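Local coordinates for protein endolysin B (Mycobacterium phage D29, PDB 3HC7) that hydrolyses the ester linkage between mycolic acids and arabinogalactan in the mycobacterial cell wall, helping the phage lyse its host and release progeny, at residues A77-S82 and K112-G117. Sequence-based numbering, arbitrary orientation.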
loop_
_atom_site.group_PDB
_atom_site.type_symbol
_atom_site.label_atom_id
_atom_site.label_comp_id
_atom_site.label_asym_id
_atom_site.label_seq_id
_atom_site.Cartn_x
_atom_site.Cartn_y
_atom_site.Cartn_z
ATOM N N ALA A 77 -3.932 -3.742 14.816
ATOM C CA ALA A 77 -3.846 -2.615 13.907
ATOM C C ALA A 77 -2.905 -2.997 12.770
ATOM O O ALA A 77 -2.095 -3.915 12.905
ATOM C CB ALA A 77 -3.327 -1.381 14.646
ATOM N N MET A 78 -3.014 -2.304 11.646
ATOM C CA MET A 78 -2.137 -2.569 10.513
ATOM C C MET A 78 -1.582 -1.269 9.952
ATOM O O MET A 78 -2.237 -0.226 10.008
ATOM C CB MET A 78 -2.884 -3.330 9.413
ATOM C CG MET A 78 -3.368 -4.724 9.806
ATOM S SD MET A 78 -4.171 -5.577 8.428
ATOM C CE MET A 78 -5.533 -4.463 8.103
ATOM N N ALA A 79 -0.372 -1.339 9.409
ATOM C CA ALA A 79 0.281 -0.167 8.846
ATOM C C ALA A 79 1.133 -0.560 7.652
ATOM O O ALA A 79 2.020 -1.408 7.757
ATOM C CB ALA A 79 1.139 0.528 9.900
ATOM N N GLY A 80 0.866 0.073 6.520
ATOM C CA GLY A 80 1.605 -0.208 5.305
ATOM C C GLY A 80 1.898 1.048 4.514
ATOM O O GLY A 80 1.095 1.981 4.482
ATOM N N TYR A 81 3.052 1.051 3.858
ATOM C CA TYR A 81 3.522 2.187 3.074
ATOM C C TYR A 81 3.751 1.760 1.629
ATOM O O TYR A 81 4.390 0.738 1.376
ATOM C CB TYR A 81 4.813 2.721 3.699
ATOM C CG TYR A 81 5.602 3.713 2.870
ATOM C CD1 TYR A 81 4.976 4.771 2.219
ATOM C CD2 TYR A 81 6.982 3.611 2.779
ATOM C CE1 TYR A 81 5.703 5.682 1.475
ATOM C CE2 TYR A 81 7.721 4.516 2.038
ATOM C CZ TYR A 81 7.080 5.546 1.390
ATOM O OH TYR A 81 7.820 6.442 0.656
ATOM N N SER A 82 3.210 2.543 0.695
ATOM C CA SER A 82 3.353 2.329 -0.751
ATOM C C SER A 82 3.000 0.900 -1.184
ATOM O O SER A 82 1.861 0.491 -1.017
ATOM C CB SER A 82 4.707 2.843 -1.299
ATOM O OG SER A 82 5.742 1.876 -1.288
ATOM N N LYS A 112 -7.469 -0.089 14.152
ATOM C CA LYS A 112 -6.806 0.991 13.438
ATOM C C LYS A 112 -6.039 0.486 12.230
ATOM O O LYS A 112 -5.352 -0.530 12.303
ATOM C CB LYS A 112 -5.828 1.724 14.363
ATOM C CG LYS A 112 -6.459 2.395 15.577
ATOM C CD LYS A 112 -5.391 2.922 16.513
ATOM C CE LYS A 112 -6.002 3.410 17.823
ATOM N NZ LYS A 112 -6.459 4.819 17.716
ATOM N N VAL A 113 -6.140 1.216 11.126
ATOM C CA VAL A 113 -5.335 0.920 9.953
ATOM C C VAL A 113 -4.656 2.183 9.490
ATOM O O VAL A 113 -5.275 3.247 9.467
ATOM C CB VAL A 113 -6.185 0.385 8.794
ATOM C CG1 VAL A 113 -5.286 -0.090 7.671
ATOM C CG2 VAL A 113 -7.054 -0.741 9.269
ATOM N N ILE A 114 -3.386 2.061 9.118
ATOM C CA ILE A 114 -2.618 3.186 8.600
ATOM C C ILE A 114 -2.071 2.893 7.214
ATOM O O ILE A 114 -1.413 1.871 7.003
ATOM C CB ILE A 114 -1.420 3.520 9.504
ATOM C CG1 ILE A 114 -1.896 4.063 10.848
ATOM C CG2 ILE A 114 -0.505 4.526 8.815
ATOM C CD1 ILE A 114 -0.817 4.107 11.893
ATOM N N PHE A 115 -2.346 3.799 6.279
ATOM C CA PHE A 115 -1.731 3.771 4.962
ATOM C C PHE A 115 -0.922 5.043 4.731
ATOM O O PHE A 115 -1.379 6.140 5.056
ATOM C CB PHE A 115 -2.801 3.699 3.874
ATOM C CG PHE A 115 -3.734 2.529 4.002
ATOM C CD1 PHE A 115 -3.339 1.261 3.597
ATOM C CD2 PHE A 115 -5.014 2.701 4.506
ATOM C CE1 PHE A 115 -4.207 0.181 3.696
ATOM C CE2 PHE A 115 -5.884 1.628 4.606
ATOM C CZ PHE A 115 -5.479 0.364 4.207
ATOM N N TRP A 116 0.278 4.895 4.179
ATOM C CA TRP A 116 1.006 6.031 3.619
ATOM C C TRP A 116 1.183 5.729 2.142
ATOM O O TRP A 116 1.482 4.587 1.789
ATOM C CB TRP A 116 2.400 6.181 4.231
ATOM C CG TRP A 116 2.495 6.371 5.727
ATOM C CD1 TRP A 116 2.450 7.557 6.416
ATOM C CD2 TRP A 116 2.735 5.351 6.704
ATOM N NE1 TRP A 116 2.618 7.326 7.764
ATOM C CE2 TRP A 116 2.795 5.982 7.966
ATOM C CE3 TRP A 116 2.898 3.965 6.635
ATOM C CZ2 TRP A 116 3.010 5.270 9.147
ATOM C CZ3 TRP A 116 3.109 3.259 7.809
ATOM C CH2 TRP A 116 3.161 3.914 9.048
ATOM N N GLY A 117 1.012 6.740 1.290
ATOM C CA GLY A 117 1.210 6.603 -0.149
ATOM C C GLY A 117 0.499 5.410 -0.775
ATOM O O GLY A 117 1.139 4.554 -1.386
#
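Tyr81 and Trp116 meet at the C-terminal ends of two neighbouring parallel strands, 76-81 and 110-116, in the central sheet of this cutinase-like alpha/beta-hydrolase. Their side chains cross at about a right angle. Tyr81 CG lies anti to its backbone N (chi1 168°), beside the carbonyl carbon; from the ring it carries, CD1 comes within 3.6 Å of Trp116 CB, and Trp116 O sits at the ring edge. Trp116 CG is anti to its own carbonyl carbon; the six-membered ring of the indole reaches toward the neighbouring strand, CE3 near Tyr81 CB and CZ3 4.0 Å from Ala79 CB. Ile114 CG2 lies over one indole face, offset toward the rim; helix 245-251 packs against both Ile114 and Trp116. On the other face of the sheet Met78 and Val113 run side by side, Met78 CE and Val113 CG2 4.2 Å apart, both touching Val88 of helix 83-96, the crossover helix of this beta-alpha-beta unit. Five backbone hydrogen bonds hold the register. Beyond the strand, catalytic Ser82 occupies a turn with positive phi (51°), consistent with a nucleophile elbow. The ladder reaches into it through a nearly straight bond from Ser82 N to Trp116 O, 2.9 Å long.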